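Local coordinates for protein N-acetylmuramoyl-L-alanine amidase (Mycolicibacterium smegmatis, PDB 7AGM) that hydrolyses, as a zinc-dependent amidase, the bond between N-acetylmuramic acid and L-alanine in peptidoglycan, and so probably takes part in remodelling the mycobacterial cell wall, at residues A102-H107 with V179-G184. Numbering follows the deposited sequence.
With ZN (zinc ion), chain C.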
ATOM      1  N   ALA A 102      -1.753  -2.398  12.207  1.00 13.56           N
ATOM      2  CA  ALA A 102      -1.036  -1.905  11.041  1.00 13.29           C
ATOM      3  C   ALA A 102      -1.984  -1.893   9.857  1.00 12.44           C
ATOM      4  O   ALA A 102      -2.834  -2.778   9.723  1.00 12.48           O
ATOM      5  CB  ALA A 102       0.175  -2.787  10.704  1.00 13.85           C
ATOM      6  N   ILE A 103      -1.822  -0.886   9.003  1.00 12.39           N
ATOM      7  CA  ILE A 103      -2.552  -0.759   7.748  1.00 11.80           C
ATOM      8  C   ILE A 103      -1.529  -0.641   6.631  1.00 11.53           C
ATOM      9  O   ILE A 103      -0.605   0.172   6.719  1.00 12.60           O
ATOM     10  CB  ILE A 103      -3.458   0.484   7.764  1.00 12.49           C
ATOM     11  CG1 ILE A 103      -4.436   0.420   8.944  1.00 13.00           C
ATOM     12  CG2 ILE A 103      -4.149   0.661   6.420  1.00 13.72           C
ATOM     13  CD1 ILE A 103      -5.051   1.803   9.312  1.00 13.79           C
ATOM     14  N   VAL A 104      -1.684  -1.441   5.580  1.00 11.71           N
ATOM     15  CA  VAL A 104      -0.812  -1.328   4.410  1.00 12.31           C
ATOM     16  C   VAL A 104      -1.673  -1.230   3.161  1.00 12.36           C
ATOM     17  O   VAL A 104      -2.470  -2.134   2.883  1.00 13.59           O
ATOM     18  CB  VAL A 104       0.190  -2.493   4.285  1.00 13.28           C
ATOM     19  CG1 VAL A 104       1.095  -2.282   3.068  1.00 14.31           C
ATOM     20  CG2 VAL A 104       1.015  -2.637   5.553  1.00 14.96           C
ATOM     21  N   SER A 105      -1.488  -0.154   2.395  1.00 12.64           N
ATOM     22  CA  SER A 105      -2.087  -0.017   1.078  1.00 13.37           C
ATOM     23  C   SER A 105      -1.011  -0.317   0.048  1.00 12.92           C
ATOM     24  O   SER A 105       0.126   0.138   0.184  1.00 13.89           O
ATOM     25  CB  SER A 105      -2.637   1.396   0.898  1.00 14.12           C
ATOM     26  OG  SER A 105      -3.206   1.564  -0.385  1.00 14.77           O
ATOM     27  N   ILE A 106      -1.346  -1.136  -0.944  1.00 13.07           N
ATOM     28  CA  ILE A 106      -0.377  -1.635  -1.915  1.00 12.92           C
ATOM     29  C   ILE A 106      -0.728  -1.087  -3.291  1.00 12.89           C
ATOM     30  O   ILE A 106      -1.868  -1.242  -3.758  1.00 13.58           O
ATOM     31  CB  ILE A 106      -0.306  -3.170  -1.899  1.00 14.08           C
ATOM     32  CG1 ILE A 106       0.189  -3.652  -0.530  1.00 15.04           C
ATOM     33  CG2 ILE A 106       0.616  -3.661  -2.996  1.00 15.50           C
ATOM     34  CD1 ILE A 106       0.279  -5.169  -0.398  1.00 16.50           C
ATOM     35  N   HIS A 107       0.256  -0.454  -3.940  1.00 12.78           N
ATOM     36  CA  HIS A 107       0.062   0.264  -5.190  1.00 13.28           C
ATOM     37  C   HIS A 107       1.233   0.004  -6.120  1.00 13.98           C
ATOM     38  O   HIS A 107       2.261  -0.566  -5.732  1.00 14.63           O
ATOM     39  CB  HIS A 107      -0.045   1.776  -4.964  1.00 12.94           C
ATOM     40  CG  HIS A 107      -1.379   2.197  -4.450  1.00 12.46           C
ATOM     41  ND1 HIS A 107      -2.318   2.808  -5.248  1.00 13.62           N
ATOM     42  CD2 HIS A 107      -1.940   2.076  -3.223  1.00 13.72           C
ATOM     43  CE1 HIS A 107      -3.404   3.048  -4.534  1.00 14.31           C
ATOM     44  NE2 HIS A 107      -3.199   2.616  -3.301  1.00 13.69           N
ATOM     45  N   VAL A 179       0.859   2.845   6.215  1.00 11.37           N
ATOM     46  CA  VAL A 179       1.796   3.231   5.167  1.00 12.01           C
ATOM     47  C   VAL A 179       1.227   2.767   3.836  1.00 11.96           C
ATOM     48  O   VAL A 179       0.367   1.883   3.776  1.00 12.05           O
ATOM     49  CB  VAL A 179       3.224   2.657   5.368  1.00 12.55           C
ATOM     50  CG1 VAL A 179       3.841   3.162   6.696  1.00 12.96           C
ATOM     51  CG2 VAL A 179       3.216   1.130   5.273  1.00 13.17           C
ATOM     52  N   LEU A 180       1.703   3.389   2.760  1.00 12.21           N
ATOM     53  CA  LEU A 180       1.313   3.018   1.404  1.00 12.18           C
ATOM     54  C   LEU A 180       2.583   2.665   0.644  1.00 11.74           C
ATOM     55  O   LEU A 180       3.509   3.478   0.569  1.00 13.50           O
ATOM     56  CB  LEU A 180       0.543   4.162   0.737  1.00 12.98           C
ATOM     57  CG  LEU A 180      -0.053   3.885  -0.654  1.00 13.13           C
ATOM     58  CD1 LEU A 180      -1.161   4.879  -0.968  1.00 14.71           C
ATOM     59  CD2 LEU A 180       0.988   3.910  -1.778  1.00 13.72           C
ATOM     60  N   VAL A 181       2.645   1.447   0.111  1.00 12.03           N
ATOM     61  CA  VAL A 181       3.826   0.970  -0.599  1.00 12.30           C
ATOM     62  C   VAL A 181       3.556   1.083  -2.096  1.00 12.26           C
ATOM     63  O   VAL A 181       2.667   0.401  -2.627  1.00 13.29           O
ATOM     64  CB  VAL A 181       4.181  -0.475  -0.218  1.00 13.13           C
ATOM     65  CG1 VAL A 181       5.384  -0.955  -1.044  1.00 14.72           C
ATOM     66  CG2 VAL A 181       4.439  -0.609   1.277  1.00 14.02           C
ATOM     67  N   GLU A 182       4.305   1.954  -2.775  1.00 12.73           N
ATOM     68  CA  GLU A 182       4.380   1.951  -4.235  1.00 13.52           C
ATOM     69  C   GLU A 182       5.514   0.997  -4.606  1.00 13.75           C
ATOM     70  O   GLU A 182       6.691   1.307  -4.390  1.00 14.82           O
ATOM     71  CB  GLU A 182       4.628   3.362  -4.779  1.00 15.58           C
ATOM     72  CG  GLU A 182       3.451   4.319  -4.658  1.00 17.55           C
ATOM     73  CD  GLU A 182       2.382   4.100  -5.704  1.00 20.78           C
ATOM     74  OE1 GLU A 182       2.537   3.168  -6.517  1.00 21.34           O
ATOM     75  OE2 GLU A 182       1.387   4.863  -5.719  1.00 23.09           O
ATOM     76  N   CYS A 183       5.159  -0.183  -5.133  1.00 13.48           N
ATOM     77  CA  CYS A 183       6.138  -1.257  -5.296  1.00 13.77           C
ATOM     78  C   CYS A 183       7.156  -0.955  -6.383  1.00 14.43           C
ATOM     79  O   CYS A 183       8.311  -1.393  -6.286  1.00 15.34           O
ATOM     80  CB  CYS A 183       5.426  -2.572  -5.613  1.00 14.06           C
ATOM     81  SG  CYS A 183       4.421  -3.180  -4.239  1.00 15.65           S
ATOM     82  N   GLY A 184       6.753  -0.227  -7.418  1.00 15.05           N
ATOM     83  CA  GLY A 184       7.623   0.016  -8.555  1.00 15.75           C
ATOM     84  C   GLY A 184       6.900   0.857  -9.580  1.00 15.84           C
ATOM     85  O   GLY A 184       5.761   1.288  -9.373  1.00 16.36           O
TER
HETATM   86 ZN    ZN C 301      -2.264   3.385  -7.203  0.86 17.59          ZN
HETATM   87  O   HOH W   1      -0.368   4.163  -7.528  1.00 21.69           O
HETATM   88  O   HOH W   2      -2.261   4.769  -8.842  1.00 45.81           O
HETATM   89  O   HOH W   3      -2.736   5.472  -6.581  1.00 25.69           O
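His107 and Leu180 meet on one face of two neighbouring parallel strands, where the histidine can be followed from backbone to zinc. Its CB lies 3.3 Å from Glu182 OE1, packed against the carboxylate. A chi1 of -78° sets CG anti to the carbonyl carbon and near Leu180 CD2; the ring meets Leu180 obliquely, the side chains crossing at about a right angle. CD2 takes most of this apolar contact, 3.7 Å from Leu180 CG, with both leucine methyls close. ND1 binds the zinc ion at 2.0 Å, and CE1, beside it, has the ion as nearest partner. Next to CD2, NE2 has Ser105 OG 3.1 Å away, at the ring edge and in its plane; that hydroxyl is hydrogen-bonded to Asp14. Glu182 folds back at chi2 (-78°), and its OE2 accepts a 2.6 Å hydrogen bond from a zinc-bound water, placing it in the second shell of the metal. Such a glutamate beside the metal water is consistent with the general base of zinc amidases of this family.

Register is fixed by five backbone hydrogen bonds that alternate in donor strand, from Val179 N to Ile103 O through to Cys183 N to His107 O. The shortest, Val181 N to Ser105 O at 2.8 Å, has an N-H...O angle of 163°. On the opposite face of the sheet, Val104 CG1 touches Val181 CG2 (4.1 Å); Ile106 CG2 touches Cys183 SG (4.0 Å).

His17 and Glu52 complete the protein ligands of the zinc, and the His17 ring stands nearly perpendicular to that of His107. Segments 102-107 and 179-184 are central in the mixed sheet, between strands 10-15 and 119-123; helices 52-69, 134-148 and 198-219 pack on the face bearing Val104, Ile106 and Val181.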